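Side-chain contacts in KLLA0B12012p (PDB 6Y3P), which is the yeast protein Pby1, a partner of the mRNA decapping enzyme Dcp2, represented by its C-terminal ATP-grasp domain, which probably binds ATP: residues Ser305-Ala310 with Phe329-Leu334; Thr89-Val94 with Arg104-Ser109; Ile75-Ile80 with Asn347-Phe352; Phe215-Tyr220 with Thr298-Ala303. All blocks are in the same frame, centred on the assembly; numbering follows the deposited sequence. Where two conformers were deposited one is given.

Contact 1 of 4, residues Ser305-Ala310 with Phe329-Leu334; sequences SELFKA and FGFDFL
Phe331 reaches out of its strand and sets its ring against Leu307 and Phe308 of the helix. Its CB leaves the backbone toward the helix, and chi1 of -85°, with CG anti to the carbonyl carbon, carries the ring out to both partners. Of the two ring flanks, Phe331 CD1 runs beside the preceding same-side residue, 4.1 Å from Phe329 CB, and Phe331 CD2 faces the following one, 4.2 Å from Phe333 CZ. Farther out, Phe331 CE1 comes within 4.3 Å of Phe308 CE2, and Phe331 CE2 is met by Leu307 CD2 at 3.8 Å. The tip, Phe331 CZ, makes the closest approach of all, 3.7 Å from Phe308 CE2. Leu307 and Phe331 cross obliquely; the leucine's CG is anti to its own backbone N (chi1 -177°), which carries the CD2 branch forward. Phe308 also brings its CZ to 4.4 Å from Phe329 CE1, so the aromatic cluster continues along the strand, and Phe319 adds an edge-to-face ring to Phe308. Leu86 and Ile90 of helix 83-95 also touch Leu307, Ile90 at its CD1 branch. Helix 290-313 thus lies across one face of the antiparallel sheet of this ATP-grasp domain; the axis of 305-310 makes 119° with that of 329-334. The touching side chains are all buried hydrocarbon, so shape and exclusion of water, with no directional polar bond between the segments, hold helix and sheet together here.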
# COMPACT_ATOMS: atom_id res chain seq x y z
N SER A 305 -7.63 1.48 -9.27
CA SER A 305 -9.03 1.72 -9.69
C SER A 305 -9.92 0.52 -9.34
O SER A 305 -10.98 0.70 -8.75
CB SER A 305 -9.07 1.99 -11.20
OG SER A 305 -10.41 2.08 -11.66
N GLU A 306 -9.46 -0.69 -9.69
CA GLU A 306 -10.12 -1.97 -9.43
C GLU A 306 -10.23 -2.23 -7.94
O GLU A 306 -11.29 -2.65 -7.48
CB GLU A 306 -9.35 -3.10 -10.13
CG GLU A 306 -9.51 -3.14 -11.64
CD GLU A 306 -10.95 -3.34 -12.06
OE1 GLU A 306 -11.50 -4.43 -11.75
OE2 GLU A 306 -11.56 -2.39 -12.60
N LEU A 307 -9.16 -1.92 -7.18
CA LEU A 307 -9.17 -2.10 -5.72
C LEU A 307 -10.19 -1.22 -5.04
O LEU A 307 -10.91 -1.69 -4.16
CB LEU A 307 -7.77 -1.94 -5.10
CG LEU A 307 -7.65 -2.18 -3.59
CD1 LEU A 307 -8.27 -3.53 -3.18
CD2 LEU A 307 -6.23 -2.15 -3.16
N PHE A 308 -10.27 0.04 -5.44
CA PHE A 308 -11.26 0.93 -4.85
C PHE A 308 -12.69 0.53 -5.25
O PHE A 308 -13.59 0.61 -4.42
CB PHE A 308 -10.92 2.41 -5.12
CG PHE A 308 -9.91 2.86 -4.09
CD1 PHE A 308 -10.27 3.02 -2.75
CD2 PHE A 308 -8.57 3.01 -4.43
CE1 PHE A 308 -9.32 3.33 -1.78
CE2 PHE A 308 -7.62 3.33 -3.46
CZ PHE A 308 -7.99 3.49 -2.15
N LYS A 309 -12.89 -0.03 -6.46
CA LYS A 309 -14.20 -0.54 -6.86
C LYS A 309 -14.56 -1.77 -5.98
O LYS A 309 -15.68 -1.86 -5.48
CB LYS A 309 -14.25 -0.88 -8.34
CG LYS A 309 -14.19 0.34 -9.22
CD LYS A 309 -14.88 0.13 -10.56
CE LYS A 309 -13.93 -0.05 -11.71
NZ LYS A 309 -14.60 0.27 -12.99
N ALA A 310 -13.56 -2.64 -5.73
CA ALA A 310 -13.68 -3.83 -4.89
C ALA A 310 -14.08 -3.45 -3.47
O ALA A 310 -15.10 -3.93 -2.99
CB ALA A 310 -12.37 -4.61 -4.86
N PHE A 329 -2.32 7.24 0.76
CA PHE A 329 -1.86 5.93 1.17
C PHE A 329 -0.59 5.59 0.38
O PHE A 329 -0.39 6.10 -0.73
CB PHE A 329 -2.91 4.86 0.83
CG PHE A 329 -4.29 5.07 1.40
CD1 PHE A 329 -5.26 5.78 0.69
CD2 PHE A 329 -4.66 4.49 2.62
CE1 PHE A 329 -6.56 5.93 1.20
CE2 PHE A 329 -5.96 4.64 3.12
CZ PHE A 329 -6.90 5.37 2.41
N GLY A 330 0.22 4.70 0.96
CA GLY A 330 1.42 4.15 0.36
C GLY A 330 1.15 2.76 -0.19
O GLY A 330 1.00 1.81 0.58
N PHE A 331 1.03 2.64 -1.53
CA PHE A 331 0.79 1.36 -2.18
C PHE A 331 2.11 0.71 -2.54
O PHE A 331 2.93 1.31 -3.23
CB PHE A 331 -0.10 1.49 -3.42
CG PHE A 331 -1.58 1.49 -3.17
CD1 PHE A 331 -2.17 2.45 -2.35
CD2 PHE A 331 -2.42 0.64 -3.89
CE1 PHE A 331 -3.55 2.49 -2.19
CE2 PHE A 331 -3.80 0.69 -3.73
CZ PHE A 331 -4.36 1.62 -2.88
N ASP A 332 2.32 -0.50 -2.04
CA ASP A 332 3.54 -1.25 -2.31
C ASP A 332 3.30 -2.38 -3.28
O ASP A 332 2.51 -3.31 -3.04
CB ASP A 332 4.24 -1.71 -1.02
CG ASP A 332 4.77 -0.52 -0.24
OD1 ASP A 332 5.90 -0.05 -0.55
OD2 ASP A 332 4.03 0.01 0.62
N PHE A 333 3.98 -2.25 -4.42
CA PHE A 333 3.97 -3.18 -5.54
C PHE A 333 5.35 -3.83 -5.75
O PHE A 333 6.37 -3.17 -5.66
CB PHE A 333 3.63 -2.43 -6.84
CG PHE A 333 2.22 -1.91 -6.95
CD1 PHE A 333 1.21 -2.70 -7.45
CD2 PHE A 333 1.93 -0.59 -6.62
CE1 PHE A 333 -0.10 -2.20 -7.58
CE2 PHE A 333 0.62 -0.10 -6.72
CZ PHE A 333 -0.38 -0.91 -7.19
N LEU A 334 5.34 -5.10 -6.12
CA LEU A 334 6.51 -5.87 -6.53
C LEU A 334 6.47 -5.92 -8.08
O LEU A 334 5.40 -5.86 -8.68
CB LEU A 334 6.42 -7.29 -5.97
CG LEU A 334 7.10 -7.56 -4.60
CD1 LEU A 334 6.56 -6.69 -3.50
CD2 LEU A 334 6.92 -9.01 -4.19

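Contact 2 of 4, residues Thr89-Val94 with Arg104-Ser109; sequences TIHSYV and RAFLES
Ile90 drops its CD1 methyl onto the face of the Phe106 ring, a CH-pi contact that ties helix 83-95 of the ATP-grasp domain to the loop following it. Ile90 CD1 sits 3.5 Å from the Phe106 ring centroid and only 9° off the normal, almost over the middle, and Ile90 CG2 adds a second touch at 3.8 Å from Phe106 CD2. The other face of the ring has the backbone N of Glu108 above its rim. His91 comes in at the ring's edge, its CE1 4.3 Å from Phe106 CE2. With an alanine at Phe106 the Ile90 methyl would probably lose the surface it rests on, and a gap would open between helix and loop. The same His91 CE1 lies 3.1 Å from Glu108 OE2, a carbon-to-oxygen approach with the imidazole and carboxylate planes 78° apart. The real polar anchor of that carboxylate is Lys139, which forms a salt bridge with OE1; Glu133 lies close by, so the lysine probably also eases a like-charge encounter. Farther out, the loop is held by backbone bonds of Ala105 and Leu107 to Leu343 and of Glu108 to Glu199, while Leu86 and Ser87 of the helix also pack on Phe106. Glu108 leaves its backbone with CG anti to the carbonyl carbon (chi1 -63°), which brings CG into the imidazole plane of His91, 3.5 Å from CE1.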
# COMPACT_ATOMS: atom_id res chain seq x y z
N THR A 89 -11.14 -8.78 0.52
CA THR A 89 -11.77 -7.78 -0.36
C THR A 89 -11.54 -8.16 -1.83
O THR A 89 -12.50 -8.17 -2.60
CB THR A 89 -11.23 -6.36 -0.09
OG1 THR A 89 -10.97 -6.18 1.29
CG2 THR A 89 -12.19 -5.28 -0.57
N ILE A 90 -10.29 -8.49 -2.20
CA ILE A 90 -9.93 -8.85 -3.57
C ILE A 90 -10.59 -10.18 -3.98
O ILE A 90 -11.26 -10.20 -5.02
CB ILE A 90 -8.40 -8.78 -3.84
CG1 ILE A 90 -7.93 -7.31 -3.74
CG2 ILE A 90 -8.02 -9.40 -5.21
CD1 ILE A 90 -6.45 -7.05 -3.75
N HIS A 91 -10.46 -11.24 -3.14
CA HIS A 91 -11.06 -12.55 -3.42
C HIS A 91 -12.54 -12.48 -3.70
O HIS A 91 -12.99 -13.08 -4.67
CB HIS A 91 -10.82 -13.55 -2.27
CG HIS A 91 -9.39 -13.81 -1.95
ND1 HIS A 91 -8.39 -13.71 -2.91
CD2 HIS A 91 -8.83 -14.18 -0.77
CE1 HIS A 91 -7.26 -13.99 -2.28
NE2 HIS A 91 -7.47 -14.29 -0.99
N SER A 92 -13.30 -11.72 -2.87
CA SER A 92 -14.75 -11.64 -3.04
C SER A 92 -15.15 -10.83 -4.26
O SER A 92 -16.23 -11.06 -4.81
CB SER A 92 -15.44 -11.13 -1.78
OG SER A 92 -14.91 -9.88 -1.37
N TYR A 93 -14.30 -9.91 -4.71
CA TYR A 93 -14.56 -9.10 -5.89
C TYR A 93 -14.26 -9.82 -7.22
O TYR A 93 -15.00 -9.65 -8.17
CB TYR A 93 -13.76 -7.81 -5.78
CG TYR A 93 -13.79 -6.91 -7.00
CD1 TYR A 93 -14.89 -6.10 -7.26
CD2 TYR A 93 -12.69 -6.81 -7.84
CE1 TYR A 93 -14.90 -5.23 -8.35
CE2 TYR A 93 -12.68 -5.94 -8.92
CZ TYR A 93 -13.79 -5.15 -9.17
OH TYR A 93 -13.77 -4.28 -10.24
N VAL A 94 -13.14 -10.57 -7.29
CA VAL A 94 -12.71 -11.27 -8.51
C VAL A 94 -13.65 -12.42 -8.89
O VAL A 94 -13.69 -12.83 -10.07
CB VAL A 94 -11.21 -11.72 -8.51
CG1 VAL A 94 -10.26 -10.52 -8.59
CG2 VAL A 94 -10.88 -12.61 -7.32
N ARG A 104 -4.50 -11.11 -11.44
CA ARG A 104 -3.07 -11.28 -11.74
C ARG A 104 -2.17 -10.41 -10.87
O ARG A 104 -1.15 -10.89 -10.41
CB ARG A 104 -2.78 -10.98 -13.23
CG ARG A 104 -2.24 -12.18 -14.01
CD ARG A 104 -0.90 -12.72 -13.50
NE ARG A 104 -0.32 -13.73 -14.39
CZ ARG A 104 0.81 -14.40 -14.13
NH1 ARG A 104 1.48 -14.18 -13.01
NH2 ARG A 104 1.27 -15.29 -15.00
N ALA A 105 -2.52 -9.12 -10.71
CA ALA A 105 -1.78 -8.05 -10.03
C ALA A 105 -1.90 -8.02 -8.48
O ALA A 105 -1.82 -6.95 -7.89
CB ALA A 105 -2.20 -6.70 -10.61
N PHE A 106 -2.00 -9.18 -7.83
CA PHE A 106 -2.09 -9.25 -6.37
C PHE A 106 -1.44 -10.51 -5.80
O PHE A 106 -1.67 -11.61 -6.30
CB PHE A 106 -3.56 -9.15 -5.91
CG PHE A 106 -3.78 -9.29 -4.42
CD1 PHE A 106 -3.20 -8.40 -3.53
CD2 PHE A 106 -4.61 -10.29 -3.92
CE1 PHE A 106 -3.44 -8.51 -2.16
CE2 PHE A 106 -4.84 -10.40 -2.55
CZ PHE A 106 -4.25 -9.50 -1.68
N LEU A 107 -0.66 -10.35 -4.73
CA LEU A 107 0.01 -11.45 -4.05
C LEU A 107 -0.86 -11.83 -2.91
O LEU A 107 -0.97 -11.08 -1.95
CB LEU A 107 1.42 -11.06 -3.56
CG LEU A 107 2.43 -10.75 -4.63
CD1 LEU A 107 3.67 -10.17 -4.04
CD2 LEU A 107 2.74 -11.96 -5.50
N GLU A 108 -1.58 -12.94 -3.07
CA GLU A 108 -2.49 -13.46 -2.06
C GLU A 108 -1.71 -13.87 -0.83
O GLU A 108 -0.54 -14.25 -0.93
CB GLU A 108 -3.21 -14.70 -2.58
CG GLU A 108 -4.11 -14.46 -3.77
CD GLU A 108 -4.62 -15.76 -4.34
OE1 GLU A 108 -3.80 -16.52 -4.90
OE2 GLU A 108 -5.83 -16.04 -4.19
N SER A 109 -2.35 -13.79 0.33
CA SER A 109 -1.82 -14.25 1.61
C SER A 109 -2.95 -14.95 2.34
O SER A 109 -4.13 -14.67 2.09
CB SER A 109 -1.26 -13.09 2.43
OG SER A 109 -2.26 -12.11 2.65

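Contact 3 of 4, residues Ile75-Ile80 with Asn347-Phe352; sequences IYRKAI and NAFPDF
Arg77 brings NH2, one end of its guanidinium, up against both the Ala348 methyl and the ring of Phe349. The van der Waals contacts come first: Arg77 NH2 is 3.8 Å from Ala348 CB and 3.7 Å from Phe349 CE1, with Phe349 CD1 a little farther at 4.0 Å. It meets the phenylalanine at the edge, in the ring plane, so it faces C-H groups and not the pi cloud; the guanidinium and ring planes stand 70° apart. The charged partners come from outside the two segments. The same NH2 forms a salt bridge with OE2 of Glu327, and Tyr55 supplies the cation-pi partner for the arginine; Tyr55 also meets the Phe349 ring, so arginine and two aromatics form one cluster. The torsions explain the reach: CG lies in the crowded position between backbone N and carbonyl carbon (chi1 74°), and a bend at chi2 (-104°) swings the outer chain toward the loop. As for the backbone, Arg77 occupies the N-cap position, and its O accepts a hydrogen bond from Ile80 N at 3.0 Å in the first turn. Within the ATP-grasp domain the arginine therefore stands where the chain enters helix 78-81, just ahead of helix 83-95. Its partners Ala348 and Phe349 lie in the loop leaving strand 341-347, beside the neighbouring strand 326-335, which contributes Glu327.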
# COMPACT_ATOMS: atom_id res chain seq x y z
N ILE A 75 -12.44 6.97 7.96
CA ILE A 75 -12.79 6.26 9.18
C ILE A 75 -12.69 4.74 9.00
O ILE A 75 -12.02 4.08 9.79
CB ILE A 75 -14.16 6.74 9.71
CG1 ILE A 75 -14.03 8.17 10.27
CG2 ILE A 75 -14.71 5.80 10.79
CD1 ILE A 75 -15.33 8.85 10.66
N TYR A 76 -13.36 4.20 7.96
CA TYR A 76 -13.41 2.76 7.68
C TYR A 76 -12.48 2.41 6.54
O TYR A 76 -12.85 2.55 5.37
CB TYR A 76 -14.85 2.30 7.37
CG TYR A 76 -15.83 2.51 8.51
CD1 TYR A 76 -15.80 1.68 9.64
CD2 TYR A 76 -16.75 3.54 8.49
CE1 TYR A 76 -16.66 1.89 10.71
CE2 TYR A 76 -17.64 3.74 9.54
CZ TYR A 76 -17.60 2.91 10.65
OH TYR A 76 -18.48 3.08 11.69
N ARG A 77 -11.27 1.98 6.85
CA ARG A 77 -10.34 1.64 5.79
C ARG A 77 -9.58 0.31 6.04
O ARG A 77 -8.67 -0.02 5.29
CB ARG A 77 -9.41 2.84 5.51
CG ARG A 77 -8.34 3.12 6.54
CD ARG A 77 -8.63 4.30 7.44
NE ARG A 77 -7.84 4.14 8.66
CZ ARG A 77 -6.68 4.73 8.89
NH1 ARG A 77 -6.00 4.47 10.01
NH2 ARG A 77 -6.18 5.59 8.02
N LYS A 78 -10.01 -0.46 7.06
CA LYS A 78 -9.45 -1.76 7.47
C LYS A 78 -9.44 -2.78 6.33
O LYS A 78 -8.50 -3.58 6.23
CB LYS A 78 -10.23 -2.29 8.70
CG LYS A 78 -10.23 -3.79 8.91
CD LYS A 78 -10.57 -4.13 10.34
CE LYS A 78 -10.57 -5.61 10.55
NZ LYS A 78 -10.67 -5.98 11.99
N ALA A 79 -10.48 -2.73 5.47
CA ALA A 79 -10.66 -3.58 4.29
C ALA A 79 -9.52 -3.43 3.25
O ALA A 79 -9.39 -4.29 2.39
CB ALA A 79 -12.01 -3.29 3.64
N ILE A 80 -8.70 -2.34 3.33
CA ILE A 80 -7.58 -2.17 2.40
C ILE A 80 -6.24 -2.03 3.13
O ILE A 80 -5.24 -2.53 2.63
CB ILE A 80 -7.79 -1.06 1.30
CG1 ILE A 80 -7.59 0.38 1.83
CG2 ILE A 80 -9.14 -1.21 0.60
CD1 ILE A 80 -7.33 1.42 0.77
N ASN A 347 -0.43 0.81 2.83
CA ASN A 347 -0.02 1.36 4.12
C ASN A 347 -0.62 2.75 4.32
O ASN A 347 -0.46 3.64 3.49
CB ASN A 347 1.51 1.42 4.26
CG ASN A 347 2.18 0.08 4.17
OD1 ASN A 347 2.03 -0.78 5.05
ND2 ASN A 347 2.90 -0.14 3.10
N ALA A 348 -1.33 2.89 5.43
CA ALA A 348 -1.93 4.11 5.93
C ALA A 348 -0.80 4.85 6.62
O ALA A 348 0.10 4.22 7.18
CB ALA A 348 -3.01 3.79 6.96
N PHE A 349 -0.87 6.19 6.59
CA PHE A 349 0.07 7.12 7.22
C PHE A 349 1.55 6.69 6.96
O PHE A 349 2.32 6.45 7.90
CB PHE A 349 -0.29 7.30 8.72
CG PHE A 349 -1.52 8.18 8.85
CD1 PHE A 349 -2.80 7.67 8.61
CD2 PHE A 349 -1.39 9.54 9.14
CE1 PHE A 349 -3.92 8.50 8.68
CE2 PHE A 349 -2.51 10.36 9.19
CZ PHE A 349 -3.77 9.84 8.97
N PRO A 350 1.92 6.55 5.66
CA PRO A 350 3.29 6.13 5.33
C PRO A 350 4.35 7.15 5.72
O PRO A 350 4.05 8.35 5.83
CB PRO A 350 3.24 5.96 3.81
CG PRO A 350 2.17 6.93 3.37
CD PRO A 350 1.13 6.82 4.43
N ASP A 351 5.60 6.69 5.94
CA ASP A 351 6.69 7.61 6.25
C ASP A 351 7.10 8.20 4.91
O ASP A 351 7.47 7.48 3.99
CB ASP A 351 7.87 6.91 6.98
CG ASP A 351 8.84 7.84 7.74
OD1 ASP A 351 8.47 9.02 7.99
OD2 ASP A 351 9.93 7.37 8.13
N PHE A 352 6.91 9.51 4.78
CA PHE A 352 7.27 10.28 3.60
C PHE A 352 8.74 10.73 3.68
O PHE A 352 9.26 11.21 2.67
CB PHE A 352 6.34 11.50 3.44
CG PHE A 352 4.88 11.19 3.21
CD1 PHE A 352 4.41 10.86 1.94
CD2 PHE A 352 3.96 11.26 4.26
CE1 PHE A 352 3.05 10.57 1.74
CE2 PHE A 352 2.62 10.95 4.06
CZ PHE A 352 2.17 10.62 2.80

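Contact 4 of 4, residues Phe215-Tyr220 with Thr298-Ala303; sequences FHIRCY and TQIHEA
Cys219 and Ile300 mark the closest approach of the two backbones, their CA atoms 8.4 Å apart. Residues 215-220 are fully extended, so side chains alternate, and Ile217 and Cys219 share the side facing the helix. Residues 298-303 are regular helix, with Glu302 N bonded to Thr298 O at 3.0 Å and Ala303 N to Gln299 O at 2.9 Å, and from this turn Ile300 points at the strand. Its beta-branch lets one residue serve two partners. Ile300 CG2 takes the cysteine, 3.7 Å from Cys219 SG. The longer arm, with CG1 anti to the carbonyl carbon (chi1 -77°), runs toward Ile217, where Ile300 CD1 comes to 4.3 Å from Ile217 CD1 and 4.4 Å from Ile217 CG2. Cys219 answers with SG anti to its backbone N (chi1 177°), which carries the sulfur out to the helix. This is a helix laid on the antiparallel sheet of the ATP-grasp fold, and strand 215-224 runs inside that sheet: Ile217 and Cys219 make backbone hydrogen bonds with Phe333 and Phe331 on one flank, while His216 and Arg218 make theirs with Leu238 and Leu236 on the other. Met235 and Phe333, from those two flanking strands, also touch Ile300. On the sheet's far face Arg218 forms a salt bridge with Asp332. One residue before Ile300, the Gln299 amide fixes the helix to the turn after strand 326-335 and to the start of strand 341-347, its NE2 donating to Tyr339 O and its OE1 accepting from Val341 N.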
# COMPACT_ATOMS: atom_id res chain seq x y z
N PHE A 215 13.75 -4.68 -6.07
CA PHE A 215 13.08 -3.50 -5.53
C PHE A 215 11.60 -3.64 -5.52
O PHE A 215 11.02 -4.47 -6.24
CB PHE A 215 13.48 -2.23 -6.33
CG PHE A 215 12.91 -2.13 -7.74
CD1 PHE A 215 13.52 -2.79 -8.81
CD2 PHE A 215 11.77 -1.37 -7.99
CE1 PHE A 215 12.97 -2.72 -10.09
CE2 PHE A 215 11.24 -1.29 -9.28
CZ PHE A 215 11.84 -1.96 -10.32
N HIS A 216 10.99 -2.83 -4.68
CA HIS A 216 9.55 -2.70 -4.70
C HIS A 216 9.24 -1.24 -5.01
O HIS A 216 10.12 -0.37 -4.92
CB HIS A 216 8.83 -3.29 -3.47
CG HIS A 216 9.15 -2.64 -2.16
ND1 HIS A 216 8.25 -1.80 -1.53
CD2 HIS A 216 10.23 -2.80 -1.36
CE1 HIS A 216 8.81 -1.47 -0.38
NE2 HIS A 216 10.01 -2.02 -0.24
N ILE A 217 8.02 -1.00 -5.50
CA ILE A 217 7.54 0.32 -5.86
C ILE A 217 6.63 0.83 -4.74
O ILE A 217 5.72 0.14 -4.29
CB ILE A 217 6.83 0.40 -7.25
CG1 ILE A 217 7.78 -0.03 -8.38
CG2 ILE A 217 6.29 1.82 -7.49
CD1 ILE A 217 7.17 -0.13 -9.77
N ARG A 218 6.90 2.04 -4.29
CA ARG A 218 6.05 2.75 -3.35
C ARG A 218 5.32 3.79 -4.22
O ARG A 218 5.95 4.71 -4.77
CB ARG A 218 6.87 3.41 -2.22
CG ARG A 218 6.04 4.30 -1.26
CD ARG A 218 4.85 3.56 -0.70
NE ARG A 218 4.73 3.64 0.75
CZ ARG A 218 5.42 2.92 1.62
NH1 ARG A 218 5.21 3.06 2.93
NH2 ARG A 218 6.36 2.08 1.20
N CYS A 219 4.01 3.62 -4.36
CA CYS A 219 3.15 4.51 -5.12
C CYS A 219 2.22 5.27 -4.14
O CYS A 219 1.50 4.63 -3.36
CB CYS A 219 2.37 3.68 -6.15
SG CYS A 219 1.18 4.63 -7.13
N TYR A 220 2.27 6.63 -4.11
CA TYR A 220 1.35 7.41 -3.26
C TYR A 220 0.02 7.59 -3.98
O TYR A 220 -0.01 8.04 -5.11
CB TYR A 220 1.93 8.75 -2.83
CG TYR A 220 3.20 8.57 -2.04
CD1 TYR A 220 3.18 8.01 -0.77
CD2 TYR A 220 4.44 8.92 -2.58
CE1 TYR A 220 4.35 7.81 -0.04
CE2 TYR A 220 5.62 8.73 -1.86
CZ TYR A 220 5.57 8.20 -0.58
OH TYR A 220 6.71 8.00 0.15
N THR A 298 0.43 2.02 -16.27
CA THR A 298 -0.89 1.60 -16.74
C THR A 298 -1.44 0.51 -15.82
O THR A 298 -2.51 0.71 -15.26
CB THR A 298 -0.78 1.26 -18.22
OG1 THR A 298 -0.36 2.48 -18.85
CG2 THR A 298 -2.12 0.78 -18.83
N GLN A 299 -0.66 -0.57 -15.57
CA GLN A 299 -1.03 -1.64 -14.61
C GLN A 299 -1.33 -1.09 -13.23
O GLN A 299 -2.30 -1.52 -12.60
CB GLN A 299 0.08 -2.68 -14.45
CG GLN A 299 0.42 -3.47 -15.70
CD GLN A 299 1.63 -4.33 -15.43
OE1 GLN A 299 1.56 -5.32 -14.69
NE2 GLN A 299 2.77 -3.95 -16.03
N ILE A 300 -0.51 -0.14 -12.74
CA ILE A 300 -0.71 0.45 -11.40
C ILE A 300 -2.07 1.19 -11.31
O ILE A 300 -2.83 0.99 -10.36
CB ILE A 300 0.51 1.31 -10.95
CG1 ILE A 300 1.65 0.36 -10.48
CG2 ILE A 300 0.12 2.30 -9.82
CD1 ILE A 300 3.09 0.94 -10.42
N HIS A 301 -2.37 2.01 -12.31
CA HIS A 301 -3.62 2.77 -12.35
C HIS A 301 -4.79 1.85 -12.44
O HIS A 301 -5.80 2.12 -11.82
CB HIS A 301 -3.64 3.67 -13.58
CG HIS A 301 -2.65 4.77 -13.52
ND1 HIS A 301 -2.68 5.79 -14.43
CD2 HIS A 301 -1.65 4.99 -12.64
CE1 HIS A 301 -1.70 6.61 -14.08
NE2 HIS A 301 -1.07 6.17 -13.00
N GLU A 302 -4.67 0.77 -13.20
CA GLU A 302 -5.73 -0.20 -13.33
C GLU A 302 -6.00 -0.93 -12.02
O GLU A 302 -7.16 -1.07 -11.63
CB GLU A 302 -5.44 -1.16 -14.49
CG GLU A 302 -6.67 -1.82 -15.06
CD GLU A 302 -7.90 -0.95 -15.33
OE1 GLU A 302 -7.75 0.24 -15.70
OE2 GLU A 302 -9.01 -1.50 -15.19
N ALA A 303 -4.93 -1.35 -11.33
CA ALA A 303 -4.99 -2.10 -10.07
C ALA A 303 -5.57 -1.28 -8.91
O ALA A 303 -6.39 -1.80 -8.14
CB ALA A 303 -3.62 -2.65 -9.72

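Overall arrangement
Contacts 1 and 4 belong to the core and use the same pieces: both lay helix 290-313 on one sheet, whose strands 215-224 and 326-335 are hydrogen-bonded neighbours, and both are wholly apolar, aromatic in contact 1 and aliphatic with sulfur in contact 4. Contact 2 is also buried but lies farther out, its centre about 14 Å from the centre of the chain, and mixes a CH-pi contact with a histidine-carboxylate approach. It meets contact 1 where Ile90 packs on Leu307 and Tyr93 reaches Glu306. Contact 3 is only partly buried and relies on an arginine whose charge is answered from outside its segments. Contacts 2 and 4 do not touch; contact 1 touches both.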